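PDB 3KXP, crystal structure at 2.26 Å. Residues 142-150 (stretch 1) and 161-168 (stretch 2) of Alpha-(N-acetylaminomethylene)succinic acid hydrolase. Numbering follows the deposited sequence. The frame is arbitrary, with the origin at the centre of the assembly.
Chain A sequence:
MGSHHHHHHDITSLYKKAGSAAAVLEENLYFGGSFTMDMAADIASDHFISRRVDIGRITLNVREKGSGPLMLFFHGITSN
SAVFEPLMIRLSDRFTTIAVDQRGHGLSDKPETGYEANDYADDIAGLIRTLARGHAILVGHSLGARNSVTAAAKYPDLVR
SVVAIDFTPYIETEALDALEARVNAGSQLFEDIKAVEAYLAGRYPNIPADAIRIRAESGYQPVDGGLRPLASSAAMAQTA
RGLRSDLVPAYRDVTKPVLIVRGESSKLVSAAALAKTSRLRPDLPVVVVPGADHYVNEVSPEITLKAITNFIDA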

# COMPACT_ATOMS: atom_id res chain seq x y z
N SER A 142 9.86 8.65 -11.64
CA SER A 142 10.21 10.07 -11.67
C SER A 142 9.29 10.86 -12.63
O SER A 142 8.10 11.03 -12.34
N LEU A 143 9.83 11.35 -13.75
CA LEU A 143 9.03 12.07 -14.75
C LEU A 143 7.77 11.26 -15.04
O LEU A 143 6.66 11.80 -15.07
N GLY A 144 7.95 9.96 -15.26
CA GLY A 144 6.82 9.08 -15.52
C GLY A 144 5.84 9.07 -14.35
O GLY A 144 4.63 9.13 -14.56
N ALA A 145 6.36 9.01 -13.12
CA ALA A 145 5.52 8.99 -11.93
C ALA A 145 4.71 10.29 -11.84
O ALA A 145 3.50 10.27 -11.61
N ARG A 146 5.39 11.42 -12.02
CA ARG A 146 4.71 12.71 -11.97
C ARG A 146 3.61 12.74 -13.04
O ARG A 146 2.49 13.18 -12.79
N ASN A 147 3.93 12.24 -14.24
CA ASN A 147 2.97 12.22 -15.32
C ASN A 147 1.78 11.33 -15.01
O ASN A 147 0.63 11.72 -15.24
N SER A 148 2.03 10.13 -14.49
CA SER A 148 0.95 9.20 -14.18
C SER A 148 -0.03 9.73 -13.13
O SER A 148 -1.24 9.60 -13.30
N VAL A 149 0.47 10.31 -12.05
CA VAL A 149 -0.41 10.82 -11.02
C VAL A 149 -1.24 12.00 -11.55
O VAL A 149 -2.42 12.14 -11.20
N THR A 150 -0.64 12.82 -12.41
CA THR A 150 -1.36 13.95 -13.00
C THR A 150 -2.48 13.39 -13.90
O THR A 150 -3.61 13.86 -13.87
N SER A 161 -5.08 2.38 -11.37
CA SER A 161 -4.22 2.66 -10.24
C SER A 161 -2.84 3.10 -10.71
O SER A 161 -2.45 2.86 -11.85
N VAL A 162 -2.10 3.73 -9.80
CA VAL A 162 -0.77 4.21 -10.12
C VAL A 162 0.29 3.77 -9.12
O VAL A 162 0.04 3.72 -7.92
N VAL A 163 1.46 3.46 -9.64
CA VAL A 163 2.60 3.11 -8.81
C VAL A 163 3.57 4.24 -9.13
O VAL A 163 4.26 4.21 -10.16
N ALA A 164 3.60 5.26 -8.27
CA ALA A 164 4.46 6.43 -8.44
C ALA A 164 5.84 6.22 -7.81
O ALA A 164 6.04 6.45 -6.62
N ILE A 165 6.80 5.82 -8.64
CA ILE A 165 8.16 5.57 -8.16
C ILE A 165 9.08 6.79 -8.14
O ILE A 165 9.55 7.25 -9.17
N ASP A 166 9.33 7.29 -6.93
CA ASP A 166 10.23 8.41 -6.67
C ASP A 166 9.96 9.80 -7.23
O ASP A 166 10.83 10.39 -7.88
N PHE A 167 8.76 10.32 -6.98
CA PHE A 167 8.42 11.67 -7.40
C PHE A 167 7.13 12.09 -6.74
O PHE A 167 6.03 11.69 -7.14
N THR A 168 7.27 12.94 -5.74
CA THR A 168 6.15 13.43 -4.96
C THR A 168 6.15 14.95 -4.97
O THR A 168 7.03 15.57 -5.57

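Helix 143-150 lies across strand 161-165, with N-to-C directions 146° apart and axes 6.9 Å apart at closest approach. Ala145 is the central bump. Its CA-to-CB bond points toward the strand, and Ala145 CB settles against the backbone, 3.8 Å from Ala164 CA and 3.6 Å from Ile165 N. The same methyl, Ala145 CB, lies 4.0 Å from Ala164 CB and 4.0 Å from Phe167 CB. The CA atoms of Ala145 and Ala164 are only 4.5 Å apart, so the backbones come close here.

One turn on, the gap widens and larger side chains fill it. Val162 (t) points toward the helix. Val162 CG1 meets Ser148 CB at 3.7 Å and Val149 CG2 at 4.1 Å, so this methyl rests against both neighbours. Val149 (t) leaves the helix sideways, yet Val149 CG2 also reaches Ala164 CB at 3.8 Å. Ser148 (m) offers its CB to the strand while Ser148 OG bonds back to Gly144 O at 3.1 Å, which satisfies the hydroxyl within the helix.

At the other end, Phe167 (t) points toward the helix and has the largest covered area in the contact. Arg146 CB lies over one ring face, 3.9 Å from the Phe167 ring centroid, in a CH-pi contact. The end of Arg146 (chi1 t) leads away, and Arg146 NH1 bonds Asn147 OD1 at 2.7 Å. Ser142 O is 3.5 Å from Phe167 CB, and Ser142 OG is 3.7 Å from Phe167 CD2. The CA-to-CB bond of Ser142 (t) points away, though OG still reaches the ring; the side chain makes no capping bond.

The single hydrogen bond between the stretches is backbone to backbone: Ser142 N donates to Ile165 O at 2.9 Å, nearly straight at 170°. Ile165 (m, t) leads its side-chain end away from the helix.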

# COMPACT_ATOMS: atom_id res chain seq x y z
CB SER A 142 11.68 10.22 -12.07
OG SER A 142 12.24 11.40 -11.54
CB LEU A 143 9.80 12.25 -16.06
CG LEU A 143 8.98 12.62 -17.32
CD1 LEU A 143 8.33 13.98 -17.16
CD2 LEU A 143 9.88 12.65 -18.53
CB ALA A 145 6.37 8.81 -10.67
CB ARG A 146 5.72 13.83 -12.21
CG ARG A 146 5.10 15.21 -12.29
CD ARG A 146 4.74 15.55 -13.73
NE ARG A 146 5.30 16.85 -14.04
CZ ARG A 146 5.79 17.20 -15.22
NH1 ARG A 146 5.79 16.35 -16.24
NH2 ARG A 146 6.30 18.42 -15.37
CB ASN A 147 3.63 11.75 -16.62
CG ASN A 147 4.66 12.74 -17.14
OD1 ASN A 147 4.65 13.91 -16.75
ND2 ASN A 147 5.55 12.29 -18.03
CB SER A 148 1.51 7.86 -13.73
OG SER A 148 2.16 7.21 -14.79
CB VAL A 149 0.38 11.26 -9.77
CG1 VAL A 149 -0.58 11.81 -8.71
CG2 VAL A 149 1.15 10.06 -9.21
CB THR A 150 -0.43 14.83 -13.86
OG1 THR A 150 0.62 15.36 -13.03
CG2 THR A 150 -1.20 16.00 -14.48
CB SER A 161 -4.08 1.41 -9.37
OG SER A 161 -3.66 0.31 -10.15
CB VAL A 162 -0.73 5.75 -10.15
CG1 VAL A 162 0.69 6.22 -10.47
CG2 VAL A 162 -1.72 6.28 -11.15
CB VAL A 163 3.23 1.77 -9.21
CG1 VAL A 163 4.52 1.56 -8.44
CG2 VAL A 163 2.26 0.61 -8.93
CB ALA A 164 3.79 7.65 -7.82
CB ILE A 165 8.86 4.48 -9.01
CG1 ILE A 165 8.02 3.19 -9.00
CG2 ILE A 165 10.27 4.22 -8.47
CD1 ILE A 165 8.64 2.04 -9.81
CB ASP A 166 11.67 8.01 -7.02
CG ASP A 166 12.66 8.38 -5.93
OD1 ASP A 166 12.53 7.84 -4.81
OD2 ASP A 166 13.56 9.21 -6.18
CB PHE A 167 8.29 11.81 -8.92
CG PHE A 167 8.46 13.23 -9.39
CD1 PHE A 167 7.50 14.20 -9.11
CD2 PHE A 167 9.63 13.62 -10.04
CE1 PHE A 167 7.70 15.54 -9.46
CE2 PHE A 167 9.84 14.96 -10.39
CZ PHE A 167 8.88 15.92 -10.10
CB THR A 168 6.31 12.99 -3.49
OG1 THR A 168 7.51 13.60 -2.97
CG2 THR A 168 6.43 11.47 -3.38